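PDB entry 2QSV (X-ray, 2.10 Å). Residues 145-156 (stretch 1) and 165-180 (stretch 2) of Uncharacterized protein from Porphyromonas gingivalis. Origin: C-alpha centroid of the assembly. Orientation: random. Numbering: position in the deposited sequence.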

# COMPACT_ATOMS: atom_id res chain seq x y z
N VAL A 145 16.96 -16.14 10.21
CA VAL A 145 17.27 -17.47 10.68
C VAL A 145 17.25 -18.42 9.52
O VAL A 145 17.30 -19.60 9.73
CB VAL A 145 16.41 -17.96 11.92
CG1 VAL A 145 16.62 -17.06 13.12
CG2 VAL A 145 14.90 -18.10 11.55
N GLY A 146 17.16 -17.92 8.30
CA GLY A 146 17.13 -18.80 7.14
C GLY A 146 18.55 -19.26 6.72
O GLY A 146 19.55 -19.02 7.44
N ALA A 147 18.61 -19.88 5.55
CA ALA A 147 19.86 -20.43 4.97
C ALA A 147 20.43 -19.48 3.91
O ALA A 147 21.58 -19.59 3.57
CB ALA A 147 19.61 -21.84 4.38
N GLY A 148 19.61 -18.57 3.41
CA GLY A 148 19.97 -17.58 2.43
C GLY A 148 19.83 -16.17 3.02
O GLY A 148 19.38 -16.00 4.17
N PRO A 149 20.22 -15.15 2.23
CA PRO A 149 20.11 -13.76 2.67
C PRO A 149 18.61 -13.37 2.72
O PRO A 149 17.83 -13.68 1.81
CB PRO A 149 20.83 -12.95 1.56
CG PRO A 149 20.89 -13.85 0.38
CD PRO A 149 20.71 -15.27 0.84
N LEU A 150 18.24 -12.72 3.81
CA LEU A 150 16.91 -12.16 3.98
C LEU A 150 16.91 -10.78 3.38
O LEU A 150 17.75 -9.94 3.76
CB LEU A 150 16.57 -12.08 5.46
CG LEU A 150 15.23 -11.41 5.87
CD1 LEU A 150 14.01 -12.24 5.39
CD2 LEU A 150 15.20 -11.23 7.43
N ARG A 151 16.02 -10.55 2.41
CA ARG A 151 15.89 -9.28 1.74
C ARG A 151 14.59 -8.57 2.11
O ARG A 151 13.53 -9.21 2.08
CB ARG A 151 15.90 -9.51 0.23
CG ARG A 151 17.23 -10.12 -0.28
CD ARG A 151 17.14 -10.42 -1.78
NE ARG A 151 18.20 -11.36 -2.15
CZ ARG A 151 19.49 -11.04 -2.21
NH1 ARG A 151 19.89 -9.80 -1.91
NH2 ARG A 151 20.40 -11.95 -2.54
N LEU A 152 14.69 -7.30 2.47
CA LEU A 152 13.53 -6.51 2.85
C LEU A 152 13.20 -5.66 1.64
O LEU A 152 13.85 -4.64 1.41
CB LEU A 152 13.80 -5.63 4.08
CG LEU A 152 14.39 -6.26 5.33
CD1 LEU A 152 14.50 -5.24 6.50
CD2 LEU A 152 13.67 -7.54 5.78
N HIS A 153 12.27 -6.15 0.82
CA HIS A 153 11.94 -5.46 -0.40
C HIS A 153 11.25 -4.12 -0.15
O HIS A 153 11.47 -3.17 -0.89
CB HIS A 153 11.06 -6.33 -1.29
CG HIS A 153 11.65 -7.65 -1.61
ND1 HIS A 153 12.90 -7.79 -2.17
CD2 HIS A 153 11.15 -8.90 -1.47
CE1 HIS A 153 13.13 -9.07 -2.39
NE2 HIS A 153 12.09 -9.76 -1.97
N SER A 154 10.38 -4.05 0.85
CA SER A 154 9.78 -2.75 1.20
C SER A 154 9.35 -2.76 2.66
O SER A 154 9.07 -3.82 3.22
CB SER A 154 8.57 -2.42 0.28
OG SER A 154 7.57 -3.39 0.44
N VAL A 155 9.30 -1.58 3.27
CA VAL A 155 8.86 -1.43 4.64
C VAL A 155 7.97 -0.20 4.58
O VAL A 155 8.45 0.90 4.33
CB VAL A 155 10.03 -1.21 5.67
CG1 VAL A 155 9.46 -0.88 7.03
CG2 VAL A 155 10.97 -2.50 5.80
N THR A 156 6.67 -0.39 4.75
CA THR A 156 5.73 0.71 4.56
C THR A 156 4.80 0.94 5.77
O THR A 156 4.42 0.00 6.50
CB THR A 156 4.95 0.59 3.21
OG1 THR A 156 4.43 -0.72 3.07
CG2 THR A 156 5.86 0.90 1.96
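Stretch 2 165-180: VPDRTEIKPGGSTLLR

Stretch 1 turns through loop from Val145 to Pro149 and then runs as a strand from Leu150 to Thr156. Stretch 2 folds back on itself: a strand at Val165 and Pro166 pairs with the one spanning Ser176 to Arg180, and between them Glu170 and Ile171 form a short strand antiparallel to stretch 1. Leu150 faces Ile171 as a hydrogen-bonded pair, with Leu150 N to Ile171 O and Ile171 N to Leu150 O both 2.8 Å; one further hydrogen bond, Leu152 N to Thr169 O at 2.9 Å, continues the pairing into the loop at Thr169. A type II turn from Lys172 to Gly175 follows, with Gly174 at positive phi, a conformation that favours glycine.

The side chains divide by strand alternation, which puts the buried Leu150 and Ile171 on one face of the sheet, CB to CB 4.3 Å, and the partly exposed, charged Arg151 and Glu170 on the other, joined by a long salt bridge, Arg151 NH1 to Glu170 OE1 3.6 Å. Apolar packing continues from the ladder: Leu152, the residue most covered in stretch 1, sets CD1 3.6 Å from Pro166 CB and CG 4.0 Å from Ile171 CD1. Val155 reaches both of the paired strands of stretch 2, CG2 to Pro166 CD 4.0 Å and CG1 to Leu179 CD1 3.9 Å. At the loop end, Pro173 CB lies 3.4 Å from Gly146 O.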

# COMPACT_ATOMS: atom_id res chain seq x y z
N VAL A 165 12.10 2.59 9.42
CA VAL A 165 13.19 2.45 8.47
C VAL A 165 14.19 1.39 8.95
O VAL A 165 14.70 1.50 10.04
CB VAL A 165 13.93 3.78 8.29
CG1 VAL A 165 14.92 3.69 7.06
CG2 VAL A 165 12.94 4.94 8.11
N PRO A 166 14.46 0.35 8.12
CA PRO A 166 15.46 -0.63 8.60
C PRO A 166 16.90 -0.11 8.36
O PRO A 166 17.14 0.61 7.39
CB PRO A 166 15.15 -1.87 7.74
CG PRO A 166 14.74 -1.26 6.39
CD PRO A 166 13.93 -0.00 6.79
N ASP A 167 17.84 -0.46 9.24
CA ASP A 167 19.26 -0.03 9.04
C ASP A 167 19.84 -0.67 7.77
O ASP A 167 20.55 -0.02 7.04
CB ASP A 167 20.11 -0.38 10.23
CG ASP A 167 19.96 0.59 11.37
OD1 ASP A 167 19.29 1.63 11.17
OD2 ASP A 167 20.54 0.32 12.46
N ARG A 168 19.47 -1.92 7.48
CA ARG A 168 19.91 -2.63 6.29
C ARG A 168 18.73 -3.29 5.65
O ARG A 168 17.75 -3.62 6.33
CB ARG A 168 20.84 -3.80 6.70
CG ARG A 168 22.22 -3.38 7.10
CD ARG A 168 23.11 -4.67 7.37
NE ARG A 168 23.28 -5.41 6.13
CZ ARG A 168 24.09 -5.05 5.15
NH1 ARG A 168 24.83 -3.95 5.27
NH2 ARG A 168 24.19 -5.79 4.05
N THR A 169 18.83 -3.57 4.35
CA THR A 169 17.76 -4.27 3.65
C THR A 169 18.19 -5.65 3.18
O THR A 169 17.40 -6.36 2.53
CB THR A 169 17.21 -3.52 2.42
OG1 THR A 169 18.28 -3.24 1.52
CG2 THR A 169 16.50 -2.22 2.80
N GLU A 170 19.42 -6.03 3.51
CA GLU A 170 19.86 -7.40 3.25
C GLU A 170 20.58 -7.91 4.48
O GLU A 170 21.51 -7.24 5.00
CB GLU A 170 20.71 -7.52 1.99
CG GLU A 170 21.10 -8.98 1.68
CD GLU A 170 22.24 -9.10 0.65
OE1 GLU A 170 22.51 -8.10 -0.07
OE2 GLU A 170 22.86 -10.20 0.55
N ILE A 171 20.13 -9.07 4.96
CA ILE A 171 20.58 -9.63 6.22
C ILE A 171 21.09 -11.02 6.00
O ILE A 171 20.35 -11.92 5.54
CB ILE A 171 19.50 -9.58 7.34
CG1 ILE A 171 19.08 -8.11 7.59
CG2 ILE A 171 20.06 -10.02 8.70
CD1 ILE A 171 17.81 -7.67 6.84
N LYS A 172 22.36 -11.23 6.37
CA LYS A 172 22.96 -12.57 6.17
C LYS A 172 22.40 -13.58 7.19
O LYS A 172 21.95 -13.18 8.25
CB LYS A 172 24.52 -12.54 6.21
CG LYS A 172 25.07 -12.12 7.53
CD LYS A 172 26.64 -12.05 7.51
CE LYS A 172 27.20 -10.87 6.70
NZ LYS A 172 28.71 -10.99 6.57
N PRO A 173 22.47 -14.88 6.88
CA PRO A 173 22.03 -15.94 7.84
C PRO A 173 22.65 -15.80 9.22
O PRO A 173 23.88 -15.60 9.34
CB PRO A 173 22.45 -17.25 7.19
CG PRO A 173 22.60 -16.93 5.72
CD PRO A 173 22.93 -15.45 5.59
N GLY A 174 21.80 -15.88 10.26
CA GLY A 174 22.20 -15.63 11.61
C GLY A 174 22.42 -14.19 12.00
O GLY A 174 22.64 -13.91 13.19
N GLY A 175 22.36 -13.29 11.02
CA GLY A 175 22.51 -11.87 11.30
C GLY A 175 21.20 -11.17 11.64
O GLY A 175 20.12 -11.78 11.63
N SER A 176 21.31 -9.89 11.97
CA SER A 176 20.13 -9.10 12.28
C SER A 176 20.36 -7.63 11.92
O SER A 176 21.52 -7.19 11.65
CB SER A 176 19.74 -9.26 13.74
OG SER A 176 20.71 -8.64 14.56
N THR A 177 19.27 -6.88 11.89
CA THR A 177 19.34 -5.43 11.66
C THR A 177 18.30 -4.77 12.58
O THR A 177 17.40 -5.44 13.08
CB THR A 177 19.20 -5.06 10.16
OG1 THR A 177 19.60 -3.71 9.97
CG2 THR A 177 17.73 -5.22 9.59
N LEU A 178 18.44 -3.49 12.83
CA LEU A 178 17.39 -2.79 13.59
C LEU A 178 16.42 -2.12 12.64
O LEU A 178 16.82 -1.53 11.62
CB LEU A 178 18.04 -1.74 14.52
CG LEU A 178 18.76 -2.38 15.69
CD1 LEU A 178 19.36 -1.32 16.59
CD2 LEU A 178 17.79 -3.22 16.45
N LEU A 179 15.14 -2.28 12.95
CA LEU A 179 14.05 -1.47 12.36
C LEU A 179 13.85 -0.29 13.26
O LEU A 179 13.50 -0.44 14.41
CB LEU A 179 12.76 -2.30 12.28
CG LEU A 179 11.54 -1.64 11.60
CD1 LEU A 179 11.81 -1.32 10.14
CD2 LEU A 179 10.36 -2.61 11.75
N ARG A 180 14.15 0.92 12.79
CA ARG A 180 14.02 2.07 13.70
C ARG A 180 12.61 2.65 13.52
O ARG A 180 12.29 3.07 12.46
CB ARG A 180 15.00 3.18 13.34
CG ARG A 180 16.45 2.72 13.13
CD ARG A 180 17.10 2.41 14.37
NE ARG A 180 18.54 2.18 14.16
CZ ARG A 180 19.42 2.13 15.16
NH1 ARG A 180 18.98 2.35 16.39
NH2 ARG A 180 20.71 1.87 14.95